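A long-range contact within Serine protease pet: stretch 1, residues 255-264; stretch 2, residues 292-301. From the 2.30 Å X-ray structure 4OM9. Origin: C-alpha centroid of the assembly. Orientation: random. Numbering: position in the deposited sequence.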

# COMPACT_ATOMS: atom_id res chain seq x y z
N GLN A 255 -5.99 -16.82 -41.85
CA GLN A 255 -5.74 -16.38 -43.22
C GLN A 255 -7.03 -15.95 -43.88
O GLN A 255 -7.03 -15.12 -44.78
N LEU A 256 -8.14 -16.50 -43.41
CA LEU A 256 -9.44 -16.16 -43.97
C LEU A 256 -9.84 -14.68 -43.72
O LEU A 256 -10.82 -14.19 -44.29
N PHE A 257 -9.09 -13.98 -42.88
CA PHE A 257 -9.51 -12.63 -42.52
C PHE A 257 -8.47 -11.58 -42.86
O PHE A 257 -8.52 -10.46 -42.35
N ILE A 258 -7.53 -11.92 -43.74
CA ILE A 258 -6.55 -10.91 -44.09
C ILE A 258 -6.73 -10.37 -45.51
O ILE A 258 -6.66 -11.10 -46.48
N GLN A 259 -7.00 -9.06 -45.59
CA GLN A 259 -6.85 -8.33 -46.85
C GLN A 259 -5.81 -7.23 -46.67
O GLN A 259 -6.05 -6.23 -45.97
N ASN A 260 -4.65 -7.42 -47.28
CA ASN A 260 -3.60 -6.43 -47.20
C ASN A 260 -3.93 -5.16 -48.00
O ASN A 260 -4.33 -5.22 -49.16
N VAL A 261 -3.77 -4.00 -47.38
CA VAL A 261 -3.91 -2.76 -48.12
C VAL A 261 -2.61 -1.98 -48.02
O VAL A 261 -2.26 -1.46 -46.97
N ASN A 262 -1.89 -1.96 -49.13
CA ASN A 262 -0.65 -1.22 -49.22
C ASN A 262 -0.90 0.21 -49.63
O ASN A 262 -1.10 0.51 -50.81
N ILE A 263 -0.89 1.09 -48.64
CA ILE A 263 -1.18 2.49 -48.87
C ILE A 263 0.11 3.23 -49.19
O ILE A 263 0.12 4.11 -50.06
N ASP A 264 1.18 2.88 -48.49
CA ASP A 264 2.53 3.35 -48.82
C ASP A 264 2.61 4.88 -48.95
O ASP A 264 3.08 5.39 -49.95
N ASN A 292 -16.69 -10.28 -44.32
CA ASN A 292 -15.59 -9.33 -44.41
C ASN A 292 -14.31 -9.81 -43.80
O ASN A 292 -14.32 -10.52 -42.79
N LYS A 293 -13.20 -9.39 -44.39
CA LYS A 293 -11.88 -9.54 -43.81
C LYS A 293 -11.46 -8.31 -43.00
O LYS A 293 -12.13 -7.28 -43.04
N ASP A 294 -10.37 -8.42 -42.25
CA ASP A 294 -9.75 -7.23 -41.69
C ASP A 294 -9.06 -6.48 -42.82
O ASP A 294 -8.47 -7.09 -43.72
N LEU A 295 -9.14 -5.16 -42.79
CA LEU A 295 -8.33 -4.36 -43.68
C LEU A 295 -7.03 -4.10 -42.97
O LEU A 295 -6.98 -3.32 -42.01
N VAL A 296 -5.98 -4.75 -43.43
CA VAL A 296 -4.67 -4.68 -42.80
C VAL A 296 -3.82 -3.68 -43.57
O VAL A 296 -3.26 -4.01 -44.62
N PHE A 297 -3.74 -2.47 -43.03
CA PHE A 297 -3.09 -1.34 -43.68
C PHE A 297 -1.59 -1.32 -43.43
O PHE A 297 -1.15 -1.62 -42.34
N SER A 298 -0.82 -0.96 -44.44
CA SER A 298 0.63 -0.89 -44.28
C SER A 298 1.22 0.26 -45.08
O SER A 298 0.63 0.71 -46.05
N GLY A 299 2.38 0.73 -44.64
CA GLY A 299 3.11 1.77 -45.35
C GLY A 299 2.81 3.19 -44.90
O GLY A 299 3.50 4.12 -45.30
N GLY A 300 1.79 3.35 -44.06
CA GLY A 300 1.34 4.68 -43.65
C GLY A 300 0.47 5.28 -44.74
O GLY A 300 0.19 4.64 -45.75
N GLY A 301 0.03 6.52 -44.53
CA GLY A 301 -0.74 7.21 -45.55
C GLY A 301 -2.10 7.67 -45.07
O GLY A 301 -2.38 7.69 -43.88

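Strands 258-262 and 294-298 pair in parallel; as in any beta strand, successive side chains point to alternate faces, with Val261, Phe297, Gln259 and Leu295 on one and Ile258, Asn260, Asn262, Asp294, Val296 and Ser298 on the other. The residues most covered are Phe257 and Lys293, followed by Val261 and Val296.

Phe257, just before its strand, takes rotamer m and lays its buried ring beside the start of the second stretch, CD1 lying 3.5 Å from Asn292 O. Its carbonyl accepts a hydrogen bond from the backbone of Asp294 (N to O, 2.8 Å). Lys293 runs alongside the first stretch with chi1 m and the rest of its chain t. This extended aliphatic stem suits an exposed site, where it can pack while the amine stays at the surface: Lys293 CG lies 3.6 Å from Leu256 O, and Lys293 CD 3.6 Å from Ile258 O.

Val261, rotamer t, sets CB 3.6 Å from CD1 of Phe297, rotamer m, whose ring also meets Ile263 (CD1 to CD1, 3.5 Å). Val261 and Phe297 suit strands; Ile263, just past its strand and rotamer m, points toward the second stretch and completes the apolar cluster. On the other face Val296, also t, places CG2 4.1 Å from Ile258 CG2. Further along, polar side chains suit the more open surface: Asn262 OD1 and Ser298 OG, the latter on a p rotamer, approach to 2.8 Å.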

# COMPACT_ATOMS: atom_id res chain seq x y z
CB GLN A 255 -5.06 -17.48 -44.03
CG GLN A 255 -3.55 -17.35 -44.07
CD GLN A 255 -3.10 -16.04 -44.68
OE1 GLN A 255 -3.69 -15.56 -45.65
NE2 GLN A 255 -2.05 -15.45 -44.11
CB LEU A 256 -10.51 -17.08 -43.39
CG LEU A 256 -10.38 -18.57 -43.73
CD1 LEU A 256 -11.58 -19.29 -43.16
CD2 LEU A 256 -10.27 -18.79 -45.24
CB PHE A 257 -9.89 -12.58 -41.03
CG PHE A 257 -11.15 -13.33 -40.72
CD1 PHE A 257 -12.40 -12.70 -40.83
CD2 PHE A 257 -11.11 -14.69 -40.41
CE1 PHE A 257 -13.58 -13.39 -40.59
CE2 PHE A 257 -12.29 -15.40 -40.18
CZ PHE A 257 -13.53 -14.76 -40.26
CB ILE A 258 -5.12 -11.43 -43.94
CG1 ILE A 258 -4.88 -11.84 -42.47
CG2 ILE A 258 -4.13 -10.35 -44.37
CD1 ILE A 258 -3.63 -12.72 -42.20
CB GLN A 259 -8.17 -7.73 -47.34
CG GLN A 259 -7.99 -6.99 -48.66
CD GLN A 259 -9.26 -6.41 -49.23
OE1 GLN A 259 -10.37 -6.74 -48.82
NE2 GLN A 259 -9.10 -5.55 -50.21
CB ASN A 260 -2.27 -7.04 -47.67
CG ASN A 260 -1.75 -8.11 -46.70
OD1 ASN A 260 -1.61 -9.28 -47.06
ND2 ASN A 260 -1.46 -7.70 -45.47
CB VAL A 261 -5.05 -1.90 -47.61
CG1 VAL A 261 -5.26 -0.73 -48.56
CG2 VAL A 261 -6.33 -2.73 -47.50
CB ASN A 262 0.30 -1.90 -50.20
CG ASN A 262 0.75 -3.26 -49.71
OD1 ASN A 262 1.42 -3.36 -48.68
ND2 ASN A 262 0.38 -4.31 -50.43
CB ILE A 263 -1.87 3.12 -47.65
CG1 ILE A 263 -3.12 2.32 -47.29
CG2 ILE A 263 -2.23 4.58 -47.92
CD1 ILE A 263 -3.97 3.01 -46.25
CB ASP A 264 3.02 2.72 -50.13
CG ASP A 264 3.02 1.20 -50.08
OD1 ASP A 264 2.07 0.62 -49.50
OD2 ASP A 264 3.96 0.58 -50.60
CB ASN A 292 -15.96 -8.01 -43.74
CG ASN A 292 -16.77 -7.10 -44.63
OD1 ASN A 292 -17.90 -7.42 -44.99
ND2 ASN A 292 -16.21 -5.95 -44.97
CB LYS A 293 -10.86 -9.82 -44.91
CG LYS A 293 -11.29 -10.99 -45.77
CD LYS A 293 -10.21 -11.38 -46.75
CE LYS A 293 -10.81 -12.22 -47.87
NZ LYS A 293 -9.70 -12.85 -48.59
CB ASP A 294 -8.75 -7.57 -40.57
CG ASP A 294 -9.38 -8.35 -39.43
OD1 ASP A 294 -10.43 -7.91 -38.90
OD2 ASP A 294 -8.83 -9.43 -39.08
CB LEU A 295 -9.03 -3.06 -44.07
CG LEU A 295 -10.41 -3.26 -44.71
CD1 LEU A 295 -10.99 -1.92 -45.23
CD2 LEU A 295 -10.33 -4.28 -45.84
CB VAL A 296 -3.99 -6.05 -42.76
CG1 VAL A 296 -2.69 -5.99 -41.99
CG2 VAL A 296 -4.93 -7.07 -42.12
CB PHE A 297 -3.70 -0.02 -43.19
CG PHE A 297 -5.17 0.10 -43.46
CD1 PHE A 297 -5.64 0.27 -44.76
CD2 PHE A 297 -6.08 0.06 -42.42
CE1 PHE A 297 -6.98 0.39 -45.01
CE2 PHE A 297 -7.44 0.18 -42.67
CZ PHE A 297 -7.89 0.34 -43.97
CB SER A 298 1.28 -2.22 -44.69
OG SER A 298 0.90 -2.58 -46.00